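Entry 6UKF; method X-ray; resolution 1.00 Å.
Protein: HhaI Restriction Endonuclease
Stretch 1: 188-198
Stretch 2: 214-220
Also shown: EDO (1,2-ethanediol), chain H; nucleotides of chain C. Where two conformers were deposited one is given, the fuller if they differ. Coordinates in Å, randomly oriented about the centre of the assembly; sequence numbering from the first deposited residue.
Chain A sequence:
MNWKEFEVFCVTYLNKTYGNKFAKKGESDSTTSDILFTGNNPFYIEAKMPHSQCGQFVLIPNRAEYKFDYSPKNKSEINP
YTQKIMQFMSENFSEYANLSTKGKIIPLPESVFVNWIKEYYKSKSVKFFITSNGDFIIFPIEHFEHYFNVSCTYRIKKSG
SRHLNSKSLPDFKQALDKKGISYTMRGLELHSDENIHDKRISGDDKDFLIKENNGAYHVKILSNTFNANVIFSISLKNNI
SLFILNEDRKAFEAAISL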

# COMPACT_ATOMS: atom_id res chain seq x y z
N LEU A 188 -27.45 5.94 5.91
CA LEU A 188 -26.45 6.19 4.89
C LEU A 188 -26.33 5.05 3.88
O LEU A 188 -25.52 5.16 2.95
CB LEU A 188 -25.09 6.44 5.55
CG LEU A 188 -25.05 7.67 6.45
CD1 LEU A 188 -23.75 7.72 7.24
CD2 LEU A 188 -25.24 8.94 5.63
N GLU A 189 -27.10 3.98 4.04
CA GLU A 189 -27.09 2.87 3.11
C GLU A 189 -28.05 3.16 1.96
O GLU A 189 -29.15 3.66 2.16
CB GLU A 189 -27.52 1.58 3.81
N LEU A 190 -27.60 2.83 0.75
CA LEU A 190 -28.36 3.10 -0.47
C LEU A 190 -28.99 1.81 -0.97
O LEU A 190 -28.35 0.76 -1.01
CB LEU A 190 -27.42 3.66 -1.54
CG LEU A 190 -27.99 3.85 -2.95
CD1 LEU A 190 -29.12 4.86 -2.94
CD2 LEU A 190 -26.89 4.29 -3.90
N HIS A 191 -30.26 1.90 -1.35
CA HIS A 191 -31.00 0.78 -1.91
C HIS A 191 -31.54 1.18 -3.27
O HIS A 191 -32.10 2.27 -3.43
CB HIS A 191 -32.15 0.35 -1.00
CG HIS A 191 -31.69 -0.36 0.24
ND1 HIS A 191 -31.31 0.31 1.38
CD2 HIS A 191 -31.54 -1.68 0.51
CE1 HIS A 191 -30.96 -0.57 2.31
NE2 HIS A 191 -31.08 -1.78 1.80
N SER A 192 -31.37 0.31 -4.26
CA SER A 192 -31.86 0.56 -5.60
C SER A 192 -31.95 -0.76 -6.35
O SER A 192 -31.09 -1.63 -6.18
CB SER A 192 -30.93 1.52 -6.36
OG SER A 192 -31.34 1.67 -7.70
N ASP A 193 -32.99 -0.90 -7.16
CA ASP A 193 -33.11 -2.03 -8.07
C ASP A 193 -32.39 -1.80 -9.39
O ASP A 193 -32.44 -2.67 -10.27
CB ASP A 193 -34.59 -2.35 -8.33
CG ASP A 193 -35.29 -2.90 -7.11
OD1 ASP A 193 -36.28 -2.28 -6.66
OD2 ASP A 193 -34.84 -3.93 -6.58
N GLU A 194 -31.73 -0.65 -9.55
CA GLU A 194 -30.86 -0.44 -10.69
C GLU A 194 -29.49 -1.06 -10.41
O GLU A 194 -29.12 -1.31 -9.27
CB GLU A 194 -30.72 1.05 -11.00
CG GLU A 194 -32.05 1.72 -11.32
CD GLU A 194 -31.89 3.08 -11.98
OE1 GLU A 194 -32.62 3.96 -11.66
OE2 GLU A 194 -30.94 3.24 -12.90
N ASN A 195 -28.75 -1.32 -11.49
CA ASN A 195 -27.43 -1.94 -11.40
C ASN A 195 -26.42 -0.80 -11.35
O ASN A 195 -25.98 -0.29 -12.37
CB ASN A 195 -27.18 -2.85 -12.59
CG ASN A 195 -28.16 -4.00 -12.66
OD1 ASN A 195 -28.76 -4.26 -13.70
ND2 ASN A 195 -28.32 -4.71 -11.54
N ILE A 196 -26.04 -0.41 -10.13
CA ILE A 196 -25.21 0.77 -9.92
C ILE A 196 -23.92 0.43 -9.18
O ILE A 196 -23.31 1.31 -8.58
CB ILE A 196 -26.00 1.90 -9.24
CG1 ILE A 196 -26.63 1.41 -7.93
CG2 ILE A 196 -27.07 2.43 -10.18
CD1 ILE A 196 -27.39 2.50 -7.18
N HIS A 197 -23.47 -0.82 -9.23
CA HIS A 197 -22.17 -1.15 -8.67
C HIS A 197 -21.08 -0.43 -9.46
O HIS A 197 -21.08 -0.45 -10.69
CB HIS A 197 -21.90 -2.65 -8.72
CG HIS A 197 -20.53 -3.01 -8.25
ND1 HIS A 197 -20.06 -2.66 -7.00
CD2 HIS A 197 -19.50 -3.64 -8.87
CE1 HIS A 197 -18.82 -3.09 -6.86
NE2 HIS A 197 -18.45 -3.68 -7.98
N ASP A 198 -20.15 0.20 -8.74
CA ASP A 198 -19.06 0.98 -9.30
C ASP A 198 -19.54 2.24 -10.01
O ASP A 198 -18.77 2.86 -10.76
CB ASP A 198 -18.18 0.16 -10.26
CG ASP A 198 -17.25 -0.80 -9.53
OD1 ASP A 198 -16.81 -1.79 -10.15
OD2 ASP A 198 -16.97 -0.57 -8.34
N ASN A 214 -23.52 -6.18 1.18
CA ASN A 214 -24.28 -7.41 1.38
C ASN A 214 -25.65 -7.39 0.70
O ASN A 214 -25.93 -8.21 -0.19
CB ASN A 214 -24.45 -7.66 2.88
N GLY A 215 -26.51 -6.45 1.09
CA GLY A 215 -27.84 -6.36 0.53
C GLY A 215 -28.18 -4.97 0.05
O GLY A 215 -29.33 -4.68 -0.31
N ALA A 216 -27.18 -4.10 0.02
CA ALA A 216 -27.38 -2.70 -0.29
C ALA A 216 -26.12 -2.16 -0.96
O ALA A 216 -25.20 -2.91 -1.28
CB ALA A 216 -27.72 -1.93 1.00
N TYR A 217 -26.09 -0.85 -1.16
CA TYR A 217 -24.94 -0.17 -1.73
C TYR A 217 -24.32 0.72 -0.67
O TYR A 217 -25.03 1.38 0.09
CB TYR A 217 -25.37 0.68 -2.93
CG TYR A 217 -25.78 -0.12 -4.14
CD1 TYR A 217 -27.12 -0.34 -4.44
CD2 TYR A 217 -24.82 -0.66 -4.98
CE1 TYR A 217 -27.49 -1.07 -5.55
CE2 TYR A 217 -25.18 -1.40 -6.09
CZ TYR A 217 -26.51 -1.60 -6.37
OH TYR A 217 -26.88 -2.33 -7.48
N HIS A 218 -22.99 0.73 -0.62
CA HIS A 218 -22.25 1.66 0.22
C HIS A 218 -21.72 2.77 -0.67
O HIS A 218 -21.33 2.54 -1.81
CB HIS A 218 -21.10 0.95 0.93
CG HIS A 218 -21.55 -0.02 1.97
ND1 HIS A 218 -20.70 -0.54 2.93
CD2 HIS A 218 -22.76 -0.57 2.21
CE1 HIS A 218 -21.38 -1.36 3.71
NE2 HIS A 218 -22.63 -1.40 3.29
N VAL A 219 -21.73 3.99 -0.13
CA VAL A 219 -21.43 5.19 -0.91
C VAL A 219 -20.16 5.81 -0.36
O VAL A 219 -20.00 5.95 0.86
CB VAL A 219 -22.60 6.19 -0.86
CG1 VAL A 219 -22.30 7.39 -1.74
CG2 VAL A 219 -23.89 5.51 -1.29
N LYS A 220 -19.26 6.17 -1.26
CA LYS A 220 -18.00 6.79 -0.89
C LYS A 220 -17.88 8.15 -1.55
O LYS A 220 -18.45 8.39 -2.62
CB LYS A 220 -16.80 5.92 -1.31
CG LYS A 220 -16.82 4.52 -0.71
CD LYS A 220 -17.49 3.53 -1.65
CE LYS A 220 -17.75 2.20 -0.95
NZ LYS A 220 -16.50 1.49 -0.58
C1 EDO H . -20.99 4.70 4.00
O1 EDO H . -19.95 4.37 3.08
C2 EDO H . -22.19 3.79 3.74
O2 EDO H . -22.78 4.12 2.48
P DG C 7 -13.49 2.56 -2.41
OP1 DG C 7 -14.54 1.53 -2.61
OP2 DG C 7 -13.89 3.94 -2.10
O5' DG C 7 -12.50 2.04 -1.26
C5' DG C 7 -12.11 0.66 -1.24
C4' DG C 7 -11.55 0.26 0.12
O4' DG C 7 -10.19 0.77 0.26
C3' DG C 7 -12.30 0.79 1.34
O3' DG C 7 -12.19 -0.17 2.41
C2' DG C 7 -11.60 2.11 1.62
C1' DG C 7 -10.15 1.80 1.25
N9 DG C 7 -9.42 2.91 0.67
C8 DG C 7 -9.87 3.80 -0.28
N7 DG C 7 -8.98 4.68 -0.63
C5 DG C 7 -7.86 4.35 0.12
C6 DG C 7 -6.58 4.95 0.16
O6 DG C 7 -6.16 5.92 -0.48
N1 DG C 7 -5.73 4.29 1.05
C2 DG C 7 -6.08 3.20 1.81
N2 DG C 7 -5.13 2.71 2.62
N3 DG C 7 -7.27 2.63 1.78
C4 DG C 7 -8.11 3.26 0.91
O HOH W 1 -29.32 -2.91 -7.35

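A short β bridge often needs more than its backbone bonds to hold two segments together, and the contact between residues 188-198 and 214-220 of the HhaI restriction endonuclease illustrates how one aromatic side chain can extend such a bridge. The backbone contribution is compact. Leu190 and Tyr217 form a single antiparallel, hydrogen-bonded pair: Leu190 N donates to Tyr217 O at 3.0 Å, and Tyr217 N donates to Leu190 O at 2.8 Å. Both bonds are nearly straight, with N-H...O angles of 167° and 161°. The strand directions nevertheless differ by 126°, well short of the 180° of an ideal antiparallel pair.

Beyond the single bridge, in the loop that follows His191, the Tyr217 hydroxyl is the centre of a polar network. Tyr217, with chi1 in the m well, carries its ring along the loop that follows strand 189-191. There Ile196 N donates a weak hydrogen bond to Tyr217 OH, long at 3.4 Å but almost linear at 175°. A water binds the same hydroxyl more tightly: Tyr217 OH donates to it at 2.5 Å, while the water donates to Ser192 O and to Glu194 O, each also 2.5 Å away. One solvent molecule thus ties the ring's tip to two loop carbonyls. The loop has an internal brace as well, since Glu194 N donates to Ser192 OG at 3.0 Å.

Apolar packing complements these bonds. Ile196 CG1 sits over one face of the Tyr217 ring, 3.5 Å from its centroid and 18° off the normal, a CH-π contact in which the aliphatic chain covers the aromatic surface. Polar atoms lie at the ring's edge instead: Leu190 O and Ser192 O, near its plane. A smaller version of the CH-π motif occurs at His191, whose CB points away from the other stretch while the end of its side chain comes nearer; Ala216 CB lies over a face of the imidazole, 3.8 Å from the centroid. Beside the bridge itself, Leu190 CB packs against Tyr217 CB at 3.9 Å and against Val219 CG2 at 4.0 Å.

A bound 1,2-ethanediol, probably from the crystallisation liquor, adds a further link: its O2 accepts from Val219 N at 2.8 Å and donates to Leu188 O at 3.0 Å, while its O1 donates to Val219 O at 2.7 Å. The general lesson is that one bridge can anchor a much longer contact when a side chain from the paired residue gathers the neighbouring loop around its ring and hydroxyl.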